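Local coordinates for protein Nrps/pks (Streptomyces albus, PDB 4OPE) that probably catalyses decarboxylative Claisen condensation as a ketosynthase domain of the AT-less type I polyketide synthase machinery that builds oxazolomycin, at residues L24-F27 with W28-L31; E459-H462 with E463-R467. All coordinates share one frame; numbering follows the deposited sequence.

Overall arrangement
Both contacts lie within single helices, each covering about two turns, where side chains three or four residues apart meet; one is near the N-terminus, the other about four-fifths of the way along the chain. Contact 1, on helix 24-33, follows strand 9-17, which lies inside the large mixed sheet of the thiolase-type fold, and sits about 11 Å from the centre of the chain. Contact 2 comes later, on helix 458-473 in the C-terminal extension, about 23 Å from that centre. The centres of contacts 1 and 2 are 22 Å apart; the nearest atoms of contacts 1 and 2 are about 9 Å apart, without touching. A salt bridge from R29 to E475, just beyond helix 458-473, ties the condensing core to the extension.

Contact 1 (L24-F27 with W28-L31); sequences LAQF and WRNL
L31 lays its CD1 methyl over the ring of F27, one helical turn back, in a CH-pi contact: the methyl stands 3.9 Å from the ring centroid and only 11° off the normal. F27 carries CG anti to its own backbone N (chi1 -169°), which swings the ring forward along the helix and brings one face beneath that methyl.

On another side of the same turn the polar chains of Q26, R29 and N30 are linked. R29 grips Q26 side-on with two nitrogens, both directed at one oxygen: NH2 to OE1 at 2.8 Å and NE to OE1 at 3.2 Å. OE1 lies close to the guanidinium plane, yet both donors come from the same face of the amide, well above its plane. The carbonyl oxygen of A25 sits over the centre of the guanidinium, 3.4 Å above its plane. From the other branch of Q26, NE2 gives a weak bond to N30 OD1 (2.9 Å), with the two amide planes turned 60° apart. N30 OD1 also accepts from R35, and R29 NH1 forms a salt bridge with E475, so the row of polar groups is held from outside as well.

The apolar side of the helix packs on helix 356-370, where L24 and F27 touch T362, F27 and W28 touch L366, and W28 stacks on H370.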
loop_
_atom_site.group_PDB
_atom_site.type_symbol
_atom_site.label_atom_id
_atom_site.label_comp_id
_atom_site.label_asym_id
_atom_site.label_seq_id
_atom_site.Cartn_x
_atom_site.Cartn_y
_atom_site.Cartn_z
ATOM N N LEU A 24 -5.214 21.763 13.466
ATOM C CA LEU A 24 -5.624 22.453 12.287
ATOM C C LEU A 24 -6.008 23.901 12.479
ATOM O O LEU A 24 -5.986 24.668 11.504
ATOM C CB LEU A 24 -6.783 21.729 11.631
ATOM C CG LEU A 24 -6.473 20.329 11.088
ATOM C CD1 LEU A 24 -7.343 20.068 9.844
ATOM C CD2 LEU A 24 -5.013 20.104 10.768
ATOM N N ALA A 25 -6.354 24.294 13.693
ATOM C CA ALA A 25 -6.608 25.719 13.931
ATOM C C ALA A 25 -5.315 26.487 13.795
ATOM O O ALA A 25 -5.273 27.565 13.219
ATOM C CB ALA A 25 -7.206 25.947 15.300
ATOM N N GLN A 26 -4.253 25.908 14.327
ATOM C CA GLN A 26 -2.940 26.506 14.242
ATOM C C GLN A 26 -2.452 26.398 12.790
ATOM O O GLN A 26 -1.890 27.328 12.259
ATOM C CB GLN A 26 -2.018 25.843 15.274
ATOM C CG GLN A 26 -0.674 26.519 15.458
ATOM C CD GLN A 26 -0.798 28.007 15.735
ATOM O OE1 GLN A 26 -1.538 28.408 16.637
ATOM N NE2 GLN A 26 -0.097 28.833 14.958
ATOM N N PHE A 27 -2.761 25.310 12.105
ATOM C CA PHE A 27 -2.397 25.195 10.717
ATOM C C PHE A 27 -3.004 26.314 9.921
ATOM O O PHE A 27 -2.342 26.932 9.072
ATOM C CB PHE A 27 -2.900 23.846 10.192
ATOM C CG PHE A 27 -2.376 23.434 8.819
ATOM C CD1 PHE A 27 -1.068 23.642 8.458
ATOM C CD2 PHE A 27 -3.213 22.779 7.922
ATOM C CE1 PHE A 27 -0.602 23.210 7.213
ATOM C CE2 PHE A 27 -2.750 22.341 6.688
ATOM C CZ PHE A 27 -1.454 22.561 6.331
ATOM N N TRP A 28 -4.269 26.594 10.205
ATOM C CA TRP A 28 -5.009 27.597 9.443
ATOM C C TRP A 28 -4.434 28.976 9.653
ATOM O O TRP A 28 -4.203 29.660 8.700
ATOM C CB TRP A 28 -6.494 27.592 9.747
ATOM C CG TRP A 28 -7.184 28.701 9.003
ATOM C CD1 TRP A 28 -7.797 29.797 9.543
ATOM C CD2 TRP A 28 -7.279 28.862 7.575
ATOM N NE1 TRP A 28 -8.283 30.607 8.556
ATOM C CE2 TRP A 28 -7.988 30.062 7.337
ATOM C CE3 TRP A 28 -6.840 28.114 6.482
ATOM C CZ2 TRP A 28 -8.282 30.518 6.059
ATOM C CZ3 TRP A 28 -7.158 28.570 5.175
ATOM C CH2 TRP A 28 -7.856 29.760 4.988
ATOM N N ARG A 29 -4.212 29.354 10.898
ATOM C CA ARG A 29 -3.507 30.576 11.270
ATOM C C ARG A 29 -2.233 30.760 10.427
ATOM O O ARG A 29 -1.999 31.850 9.816
ATOM C CB ARG A 29 -3.075 30.467 12.730
ATOM C CG ARG A 29 -3.502 31.572 13.681
ATOM C CD ARG A 29 -4.516 31.102 14.734
ATOM N NE ARG A 29 -4.057 29.948 15.521
ATOM C CZ ARG A 29 -4.852 29.160 16.253
ATOM N NH1 ARG A 29 -6.168 29.393 16.337
ATOM N NH2 ARG A 29 -4.333 28.121 16.899
ATOM N N ASN A 30 -1.419 29.687 10.387
ATOM C CA ASN A 30 -0.133 29.722 9.691
ATOM C C ASN A 30 -0.277 29.906 8.204
ATOM O O ASN A 30 0.450 30.677 7.610
ATOM C CB ASN A 30 0.639 28.454 9.938
ATOM C CG ASN A 30 1.080 28.306 11.371
ATOM O OD1 ASN A 30 0.863 29.205 12.206
ATOM N ND2 ASN A 30 1.702 27.152 11.679
ATOM N N LEU A 31 -1.190 29.171 7.582
ATOM C CA LEU A 31 -1.482 29.373 6.153
ATOM C C LEU A 31 -1.965 30.773 5.937
ATOM O O LEU A 31 -1.574 31.406 4.995
ATOM C CB LEU A 31 -2.600 28.446 5.672
ATOM C CG LEU A 31 -2.248 26.964 5.688
ATOM C CD1 LEU A 31 -3.495 26.095 5.720
ATOM C CD2 LEU A 31 -1.387 26.601 4.495
#

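Contact 2 (E459-H462 with E463-R467); sequences ERLH and EHTAR
The carbonyl oxygen of L461 accepts two bonds from T465, from the backbone N and from OG1, each 2.9 Å from L461 O. They arrive on opposite faces of the carbonyl plane, each tilted about 30° from it. T465 has OG1 anti to its carbonyl carbon (chi1 -65°), which turns the hydroxyl back along the helix to the preceding turn, so a buried side chain satisfies its polar atom without leaving the helix.

Elsewhere on the helix, R460 lies between two glutamates in a salt-bridge network. Its NH1 meets E463 OE1 at 2.6 Å on the anti lone pair of that oxygen, while NH2 reaches E459 OE1 at 2.9 Å, also on the anti side. Both oxygens lie near the guanidinium plane, at its edge, and the carboxylate of E463 is turned 75° from it. R460 and E463 run side by side and point the same way. NH1 is also bonded to P569 O, and E463 OE2 pairs with R572, so the network extends into the later chain. An alanine in place of R460 would probably leave E459 and E463 without their shared cation and P569 O without this donor.

Strand 449-455 backs the helix through A455 and L453, strand 496-502 meets L461 and T465 at L498, and L516 of helix 505-516 packs against H462, T465 and A466.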
loop_
_atom_site.group_PDB
_atom_site.type_symbol
_atom_site.label_atom_id
_atom_site.label_comp_id
_atom_site.label_asym_id
_atom_site.label_seq_id
_atom_site.Cartn_x
_atom_site.Cartn_y
_atom_site.Cartn_z
ATOM N N GLU A 459 -5.683 14.379 35.526
ATOM C CA GLU A 459 -4.696 15.254 34.901
ATOM C C GLU A 459 -5.107 15.492 33.423
ATOM O O GLU A 459 -5.034 16.590 32.930
ATOM C CB GLU A 459 -3.331 14.577 35.046
ATOM C CG GLU A 459 -2.099 15.422 34.771
ATOM C CD GLU A 459 -0.797 14.579 34.729
ATOM O OE1 GLU A 459 -0.486 13.915 33.687
ATOM O OE2 GLU A 459 -0.066 14.599 35.746
ATOM N N ARG A 460 -5.588 14.470 32.727
ATOM C CA ARG A 460 -6.084 14.657 31.355
ATOM C C ARG A 460 -7.309 15.557 31.291
ATOM O O ARG A 460 -7.457 16.323 30.355
ATOM C CB ARG A 460 -6.470 13.330 30.709
ATOM C CG ARG A 460 -5.344 12.329 30.514
ATOM C CD ARG A 460 -4.281 12.829 29.554
ATOM N NE ARG A 460 -3.148 13.287 30.337
ATOM C CZ ARG A 460 -2.633 14.496 30.307
ATOM N NH1 ARG A 460 -3.049 15.398 29.458
ATOM N NH2 ARG A 460 -1.671 14.798 31.137
ATOM N N LEU A 461 -8.210 15.422 32.256
ATOM C CA LEU A 461 -9.457 16.199 32.307
ATOM C C LEU A 461 -9.142 17.625 32.615
ATOM O O LEU A 461 -9.797 18.542 32.158
ATOM C CB LEU A 461 -10.329 15.693 33.434
ATOM C CG LEU A 461 -11.714 16.283 33.562
ATOM C CD1 LEU A 461 -12.379 16.154 32.227
ATOM C CD2 LEU A 461 -12.506 15.510 34.588
ATOM N N HIS A 462 -8.139 17.792 33.432
ATOM C CA HIS A 462 -7.642 19.091 33.739
ATOM C C HIS A 462 -7.159 19.825 32.490
ATOM O O HIS A 462 -7.579 20.961 32.264
ATOM C CB HIS A 462 -6.508 19.020 34.783
ATOM C CG HIS A 462 -6.006 20.366 35.145
ATOM N ND1 HIS A 462 -6.501 21.072 36.220
ATOM C CD2 HIS A 462 -5.162 21.197 34.501
ATOM C CE1 HIS A 462 -5.948 22.271 36.244
ATOM N NE2 HIS A 462 -5.138 22.372 35.209
ATOM N N GLU A 463 -6.274 19.204 31.715
ATOM C CA GLU A 463 -5.767 19.824 30.482
ATOM C C GLU A 463 -6.927 20.144 29.561
ATOM O O GLU A 463 -7.068 21.267 29.074
ATOM C CB GLU A 463 -4.815 18.909 29.731
ATOM C CG GLU A 463 -3.363 19.346 29.677
ATOM C CD GLU A 463 -2.643 18.838 28.425
ATOM O OE1 GLU A 463 -2.627 17.608 28.167
ATOM O OE2 GLU A 463 -2.080 19.679 27.689
ATOM N N HIS A 464 -7.786 19.158 29.377
ATOM C CA HIS A 464 -8.962 19.276 28.510
ATOM C C HIS A 464 -9.861 20.472 28.865
ATOM O O HIS A 464 -10.226 21.286 27.999
ATOM C CB HIS A 464 -9.702 17.944 28.571
ATOM C CG HIS A 464 -10.834 17.825 27.628
ATOM N ND1 HIS A 464 -10.810 18.372 26.369
ATOM C CD2 HIS A 464 -12.035 17.201 27.762
ATOM C CE1 HIS A 464 -11.956 18.094 25.767
ATOM N NE2 HIS A 464 -12.718 17.387 26.594
ATOM N N THR A 465 -10.165 20.602 30.151
ATOM C CA THR A 465 -10.943 21.728 30.668
ATOM C C THR A 465 -10.271 23.036 30.337
ATOM O O THR A 465 -10.901 23.960 29.824
ATOM C CB THR A 465 -11.147 21.619 32.188
ATOM O OG1 THR A 465 -11.945 20.456 32.488
ATOM C CG2 THR A 465 -11.884 22.823 32.745
ATOM N N ALA A 466 -8.983 23.116 30.599
ATOM C CA ALA A 466 -8.189 24.320 30.253
ATOM C C ALA A 466 -8.198 24.653 28.750
ATOM O O ALA A 466 -8.345 25.821 28.354
ATOM C CB ALA A 466 -6.739 24.150 30.739
ATOM N N ARG A 467 -8.011 23.640 27.908
ATOM C CA ARG A 467 -7.958 23.874 26.473
ATOM C C ARG A 467 -9.297 24.362 25.979
ATOM O O ARG A 467 -9.368 25.221 25.116
ATOM C CB ARG A 467 -7.581 22.600 25.762
ATOM C CG ARG A 467 -6.118 22.239 25.884
ATOM C CD ARG A 467 -5.851 20.752 25.711
ATOM N NE ARG A 467 -6.437 20.202 24.491
ATOM C CZ ARG A 467 -5.919 20.346 23.256
ATOM N NH1 ARG A 467 -6.553 19.786 22.218
ATOM N NH2 ARG A 467 -4.780 21.022 23.048
#